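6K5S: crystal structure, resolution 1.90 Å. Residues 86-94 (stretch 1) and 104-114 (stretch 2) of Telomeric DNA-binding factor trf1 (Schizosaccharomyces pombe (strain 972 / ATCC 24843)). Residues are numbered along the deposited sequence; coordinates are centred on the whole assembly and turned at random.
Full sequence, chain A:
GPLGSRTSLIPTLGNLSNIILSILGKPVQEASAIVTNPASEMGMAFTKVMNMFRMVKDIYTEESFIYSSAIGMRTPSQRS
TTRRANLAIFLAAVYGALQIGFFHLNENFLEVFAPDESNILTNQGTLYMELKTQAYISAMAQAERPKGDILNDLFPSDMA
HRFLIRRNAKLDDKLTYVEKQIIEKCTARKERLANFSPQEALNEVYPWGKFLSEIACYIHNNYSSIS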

ATOM      1  N   ASN A  86      12.020  -8.092  -3.968  1.00  8.01           N
ATOM      2  CA  ASN A  86      13.306  -7.870  -4.611  1.00  8.22           C
ATOM      3  C   ASN A  86      13.245  -8.132  -6.112  1.00  9.47           C
ATOM      4  O   ASN A  86      13.856  -7.392  -6.892  1.00  6.84           O
ATOM      5  CB  ASN A  86      14.380  -8.729  -3.928  1.00  9.02           C
ATOM      6  CG  ASN A  86      14.876  -8.085  -2.621  1.00  9.65           C
ATOM      7  OD1 ASN A  86      14.663  -6.889  -2.398  1.00  9.40           O
ATOM      8  ND2 ASN A  86      15.529  -8.867  -1.763  1.00 11.34           N
ATOM      9  N   LEU A  87      12.501  -9.158  -6.545  1.00  5.53           N
ATOM     10  CA  LEU A  87      12.281  -9.353  -7.978  1.00  9.86           C
ATOM     11  C   LEU A  87      11.541  -8.179  -8.603  1.00  8.71           C
ATOM     12  O   LEU A  87      11.890  -7.733  -9.708  1.00  9.19           O
ATOM     13  CB  LEU A  87      11.504 -10.651  -8.231  1.00 10.00           C
ATOM     14  CG  LEU A  87      12.419 -11.860  -8.041  1.00 16.51           C
ATOM     15  CD1 LEU A  87      11.626 -13.075  -7.596  1.00 18.59           C
ATOM     16  CD2 LEU A  87      13.168 -12.110  -9.346  1.00 21.88           C
ATOM     17  N   ALA A  88      10.503  -7.678  -7.927  1.00  8.81           N
ATOM     18  CA  ALA A  88       9.754  -6.555  -8.480  1.00  8.36           C
ATOM     19  C   ALA A  88      10.642  -5.326  -8.580  1.00 11.90           C
ATOM     20  O   ALA A  88      10.589  -4.591  -9.577  1.00  9.51           O
ATOM     21  CB  ALA A  88       8.512  -6.275  -7.629  1.00  9.48           C
ATOM     22  N   ILE A  89      11.478  -5.102  -7.556  1.00 10.51           N
ATOM     23  CA  ILE A  89      12.427  -3.984  -7.567  1.00 11.03           C
ATOM     24  C   ILE A  89      13.385  -4.109  -8.744  1.00 10.07           C
ATOM     25  O   ILE A  89      13.674  -3.127  -9.433  1.00  9.82           O
ATOM     26  CB  ILE A  89      13.199  -3.922  -6.234  1.00  7.85           C
ATOM     27  CG1 ILE A  89      12.295  -3.421  -5.105  1.00 10.00           C
ATOM     28  CG2 ILE A  89      14.426  -2.977  -6.335  1.00 10.60           C
ATOM     29  CD1 ILE A  89      12.920  -3.663  -3.712  1.00 11.44           C
ATOM     30  N   PHE A  90      13.923  -5.314  -8.968  1.00 10.02           N
ATOM     31  CA  PHE A  90      14.891  -5.503 -10.044  1.00 10.09           C
ATOM     32  C   PHE A  90      14.252  -5.244 -11.402  1.00 14.88           C
ATOM     33  O   PHE A  90      14.830  -4.544 -12.250  1.00 13.22           O
ATOM     34  CB  PHE A  90      15.465  -6.915  -9.985  1.00 12.54           C
ATOM     35  CG  PHE A  90      16.724  -7.092 -10.782  1.00 15.54           C
ATOM     36  CD1 PHE A  90      16.666  -7.286 -12.158  1.00 14.52           C
ATOM     37  CD2 PHE A  90      17.969  -7.090 -10.154  1.00 12.46           C
ATOM     38  CE1 PHE A  90      17.825  -7.462 -12.898  1.00 14.64           C
ATOM     39  CE2 PHE A  90      19.133  -7.257 -10.900  1.00 12.11           C
ATOM     40  CZ  PHE A  90      19.054  -7.450 -12.266  1.00 11.25           C
ATOM     41  N   LEU A  91      13.042  -5.773 -11.610  1.00 11.50           N
ATOM     42  CA  LEU A  91      12.359  -5.605 -12.886  1.00 15.97           C
ATOM     43  C   LEU A  91      11.955  -4.154 -13.105  1.00 13.92           C
ATOM     44  O   LEU A  91      12.051  -3.640 -14.229  1.00 15.60           O
ATOM     45  CB  LEU A  91      11.150  -6.543 -12.946  1.00 13.47           C
ATOM     46  CG  LEU A  91      10.413  -6.685 -14.277  1.00 19.99           C
ATOM     47  CD1 LEU A  91      11.398  -7.019 -15.402  1.00 21.51           C
ATOM     48  CD2 LEU A  91       9.344  -7.749 -14.152  1.00 23.15           C
ATOM     49  N   ALA A  92      11.532  -3.466 -12.041  1.00 13.18           N
ATOM     50  CA  ALA A  92      11.180  -2.055 -12.178  1.00 11.68           C
ATOM     51  C   ALA A  92      12.415  -1.215 -12.456  1.00 17.20           C
ATOM     52  O   ALA A  92      12.365  -0.266 -13.251  1.00 16.02           O
ATOM     53  CB  ALA A  92      10.474  -1.554 -10.923  1.00 14.89           C
ATOM     54  N   ALA A  93      13.537  -1.545 -11.803  1.00 14.35           N
ATOM     55  CA  ALA A  93      14.801  -0.880 -12.125  1.00 13.83           C
ATOM     56  C   ALA A  93      15.139  -1.019 -13.606  1.00 16.80           C
ATOM     57  O   ALA A  93      15.525  -0.038 -14.260  1.00 15.87           O
ATOM     58  CB  ALA A  93      15.949  -1.441 -11.278  1.00 11.47           C
ATOM     59  N   VAL A  94      15.032  -2.234 -14.150  1.00 11.73           N
ATOM     60  CA  VAL A  94      15.477  -2.413 -15.536  1.00 19.96           C
ATOM     61  C   VAL A  94      14.501  -1.799 -16.532  1.00 23.38           C
ATOM     62  O   VAL A  94      14.900  -1.452 -17.653  1.00 20.85           O
ATOM     63  CB  VAL A  94      15.730  -3.889 -15.919  1.00 17.17           C
ATOM     64  CG1 VAL A  94      16.938  -4.480 -15.155  1.00 13.25           C
ATOM     65  CG2 VAL A  94      14.499  -4.733 -15.781  1.00 24.13           C
ATOM     66  N   HIS A 104      24.587  -1.588  -8.682  1.00 12.28           N
ATOM     67  CA  HIS A 104      23.810  -2.233  -7.631  1.00 14.96           C
ATOM     68  C   HIS A 104      23.048  -3.436  -8.151  1.00 10.59           C
ATOM     69  O   HIS A 104      22.831  -4.390  -7.394  1.00 10.90           O
ATOM     70  CB  HIS A 104      22.823  -1.253  -6.995  1.00 14.65           C
ATOM     71  CG  HIS A 104      23.472  -0.279  -6.072  1.00 18.61           C
ATOM     72  ND1 HIS A 104      23.394   1.084  -6.257  1.00 26.01           N
ATOM     73  CD2 HIS A 104      24.254  -0.470  -4.984  1.00 21.74           C
ATOM     74  CE1 HIS A 104      24.080   1.693  -5.304  1.00 28.63           C
ATOM     75  NE2 HIS A 104      24.612   0.773  -4.520  1.00 27.16           N
ATOM     76  N   LEU A 105      22.587  -3.386  -9.403  1.00  8.62           N
ATOM     77  CA  LEU A 105      21.947  -4.558  -9.991  1.00  9.05           C
ATOM     78  C   LEU A 105      22.918  -5.738 -10.028  1.00  8.08           C
ATOM     79  O   LEU A 105      22.573  -6.862  -9.636  1.00 10.14           O
ATOM     80  CB  LEU A 105      21.422  -4.226 -11.390  1.00 11.16           C
ATOM     81  CG  LEU A 105      20.305  -3.180 -11.431  1.00  8.00           C
ATOM     82  CD1 LEU A 105      19.720  -3.047 -12.822  1.00 12.53           C
ATOM     83  CD2 LEU A 105      19.222  -3.490 -10.415  1.00 11.06           C
ATOM     84  N   ASN A 106      24.147  -5.488 -10.467  1.00  9.42           N
ATOM     85  CA  ASN A 106      25.156  -6.545 -10.524  1.00  8.87           C
ATOM     86  C   ASN A 106      25.503  -7.080  -9.138  1.00  8.15           C
ATOM     87  O   ASN A 106      25.567  -8.293  -8.939  1.00 10.46           O
ATOM     88  CB  ASN A 106      26.413  -6.037 -11.215  1.00  8.33           C
ATOM     89  CG  ASN A 106      27.505  -7.071 -11.231  1.00  8.98           C
ATOM     90  OD1 ASN A 106      27.337  -8.146 -11.792  1.00  8.92           O
ATOM     91  ND2 ASN A 106      28.612  -6.774 -10.577  1.00  8.50           N
ATOM     92  N   GLU A 107      25.747  -6.185  -8.171  1.00 10.52           N
ATOM     93  CA  GLU A 107      26.176  -6.614  -6.838  1.00 13.14           C
ATOM     94  C   GLU A 107      25.121  -7.471  -6.147  1.00 12.78           C
ATOM     95  O   GLU A 107      25.460  -8.373  -5.377  1.00 13.00           O
ATOM     96  CB  GLU A 107      26.490  -5.386  -5.974  1.00 14.73           C
ATOM     97  CG  GLU A 107      26.846  -5.688  -4.530  1.00 21.27           C
ATOM     98  CD  GLU A 107      27.494  -4.490  -3.843  1.00 29.11           C
ATOM     99  OE1 GLU A 107      26.748  -3.647  -3.294  1.00 31.49           O
ATOM    100  OE2 GLU A 107      28.740  -4.379  -3.881  1.00 34.44           O
ATOM    101  N   ASN A 108      23.850  -7.196  -6.401  1.00  9.07           N
ATOM    102  CA  ASN A 108      22.729  -7.857  -5.750  1.00 11.16           C
ATOM    103  C   ASN A 108      22.091  -8.956  -6.590  1.00 12.93           C
ATOM    104  O   ASN A 108      21.113  -9.551  -6.134  1.00  9.88           O
ATOM    105  CB  ASN A 108      21.660  -6.821  -5.384  1.00 10.76           C
ATOM    106  CG  ASN A 108      22.117  -5.881  -4.262  1.00 15.23           C
ATOM    107  OD1 ASN A 108      21.985  -6.204  -3.080  1.00 14.11           O
ATOM    108  ND2 ASN A 108      22.625  -4.705  -4.636  1.00 12.05           N
ATOM    109  N   PHE A 109      22.613  -9.234  -7.797  1.00  9.80           N
ATOM    110  CA  PHE A 109      21.921 -10.145  -8.714  1.00 11.61           C
ATOM    111  C   PHE A 109      21.690 -11.516  -8.080  1.00 12.96           C
ATOM    112  O   PHE A 109      20.582 -12.051  -8.123  1.00 10.00           O
ATOM    113  CB  PHE A 109      22.702 -10.293 -10.017  1.00  8.75           C
ATOM    114  CG  PHE A 109      22.052 -11.236 -11.001  1.00 10.72           C
ATOM    115  CD1 PHE A 109      21.095 -10.779 -11.890  1.00 13.79           C
ATOM    116  CD2 PHE A 109      22.373 -12.580 -11.004  1.00 10.91           C
ATOM    117  CE1 PHE A 109      20.482 -11.658 -12.785  1.00 15.80           C
ATOM    118  CE2 PHE A 109      21.782 -13.447 -11.900  1.00 12.93           C
ATOM    119  CZ  PHE A 109      20.832 -12.990 -12.780  1.00 14.68           C
ATOM    120  N   LEU A 110      22.732 -12.111  -7.501  1.00 11.81           N
ATOM    121  CA  LEU A 110      22.564 -13.447  -6.938  1.00 13.68           C
ATOM    122  C   LEU A 110      21.631 -13.448  -5.730  1.00 12.54           C
ATOM    123  O   LEU A 110      20.904 -14.421  -5.514  1.00 14.18           O
ATOM    124  CB  LEU A 110      23.928 -14.033  -6.572  1.00 14.06           C
ATOM    125  CG  LEU A 110      24.819 -14.343  -7.786  1.00 16.20           C
ATOM    126  CD1 LEU A 110      26.201 -14.807  -7.343  1.00 17.94           C
ATOM    127  CD2 LEU A 110      24.171 -15.356  -8.725  1.00 19.56           C
ATOM    128  N   GLU A 111      21.630 -12.383  -4.930  1.00 13.25           N
ATOM    129  CA  GLU A 111      20.714 -12.331  -3.799  1.00 16.41           C
ATOM    130  C   GLU A 111      19.264 -12.213  -4.266  1.00 14.55           C
ATOM    131  O   GLU A 111      18.352 -12.733  -3.619  1.00 15.32           O
ATOM    132  CB  GLU A 111      21.090 -11.167  -2.884  1.00 19.10           C
ATOM    133  CG  GLU A 111      20.158 -10.999  -1.705  1.00 24.81           C
ATOM    134  CD  GLU A 111      20.307 -12.119  -0.697  1.00 30.04           C
ATOM    135  OE1 GLU A 111      21.456 -12.516  -0.398  1.00 35.09           O
ATOM    136  OE2 GLU A 111      19.272 -12.616  -0.215  1.00 33.02           O
ATOM    137  N   VAL A 112      19.047 -11.583  -5.412  1.00 10.00           N
ATOM    138  CA  VAL A 112      17.701 -11.389  -5.940  1.00 12.46           C
ATOM    139  C   VAL A 112      17.198 -12.657  -6.628  1.00 14.08           C
ATOM    140  O   VAL A 112      16.046 -13.058  -6.451  1.00 11.58           O
ATOM    141  CB  VAL A 112      17.711 -10.175  -6.896  1.00 12.59           C
ATOM    142  CG1 VAL A 112      16.397 -10.061  -7.661  1.00 14.68           C
ATOM    143  CG2 VAL A 112      17.990  -8.902  -6.113  1.00 12.00           C
ATOM    144  N   PHE A 113      18.056 -13.331  -7.403  1.00 12.75           N
ATOM    145  CA  PHE A 113      17.604 -14.455  -8.214  1.00 12.60           C
ATOM    146  C   PHE A 113      17.948 -15.811  -7.624  1.00 15.67           C
ATOM    147  O   PHE A 113      17.306 -16.798  -7.990  1.00 15.22           O
ATOM    148  CB  PHE A 113      18.195 -14.358  -9.630  1.00 16.76           C
ATOM    149  CG  PHE A 113      17.616 -13.237 -10.443  1.00 17.01           C
ATOM    150  CD1 PHE A 113      18.135 -11.966 -10.344  1.00 14.27           C
ATOM    151  CD2 PHE A 113      16.540 -13.459 -11.294  1.00 18.79           C
ATOM    152  CE1 PHE A 113      17.604 -10.921 -11.092  1.00 16.95           C
ATOM    153  CE2 PHE A 113      15.997 -12.427 -12.044  1.00 21.07           C
ATOM    154  CZ  PHE A 113      16.524 -11.148 -11.937  1.00 19.35           C
ATOM    155  N   ALA A 114      18.929 -15.881  -6.724  1.00 13.43           N
ATOM    156  CA  ALA A 114      19.305 -17.123  -6.041  1.00 18.18           C
ATOM    157  C   ALA A 114      19.455 -16.865  -4.539  1.00 14.38           C
ATOM    158  O   ALA A 114      20.537 -17.014  -3.959  1.00 14.05           O
ATOM    159  CB  ALA A 114      20.590 -17.690  -6.636  1.00 14.15           C
TER
HETATM  160  O   HOH W   1      15.883 -11.704  -2.472  1.00 16.96           O

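Two helical segments of one chain pack here with their axes 9.7 Å apart at closest approach and their N-to-C directions 140° apart, closer to antiparallel than to perpendicular. No direct hydrogen bond joins them; the contact, which buries 475 Å² in all, is overwhelmingly apolar, and three residues, Phe90, Leu105 and Val112, cover most of it.

Phe90 is the centre. Its CA-to-CB bond points toward the second helix, and with chi1 in the t well its ring is a knob set among Leu105, Phe109, Val112 and Phe113. Both faces of the ring are used. Over one lies the methyl CD2 of Leu105, 4.2 Å from the ring centroid and 28° off the normal, a CH-pi contact in which a slightly polarised methyl meets the aromatic electrons. Over the opposite face stands Phe113, edge-on: the planes meet at 87°, the centroids are 5.0 Å apart, and Phe113 CZ lies 3.9 Å from Phe90 CD1. This edge-to-face arrangement brings the electropositive rim of one ring to the electron-rich face of the other. At the far end of the ring, Phe90 CZ is 3.9 Å from CD1 of Phe109, met at the edge of the Phe109 ring. A broad, flat side chain suits this site because it can serve so many neighbours at once.

Leu105 also points toward its partner helix, and its forked end suits a place where several side chains converge. Leu105 CD2, besides covering the Phe90 ring, lies 4.0 Å from Ala93 CB, while Leu105 CD1 reaches Val94 CG1 at 3.9 Å. Ala93, small as it is, offers a single methyl directed toward the second stretch.

Val112 faces the first helix where the backbones come near, its CA 5.8 Å from the CA of Asn86. A compact, branched side chain fits this narrow gap: Val112 CG1 is 3.8 Å from Asn86 O and 4.0 Å from Phe90 CB, and Val112 CG2 is 4.2 Å from Asn86 CB. Leu87 leaves its backbone sideways, but its end comes nearer, placing Leu87 CD2 4.2 Å from Val112 CG1 and 3.9 Å from Phe113 CE2, over a face of the Phe113 ring.

The polar link is indirect. A water accepts a hydrogen bond from Asn86 ND2 at 2.9 Å and donates one to Glu111 O, also at 2.9 Å. An amide side chain suits this position, since its NH2 group can supply the proton while the water carries the link across to the backbone carbonyl.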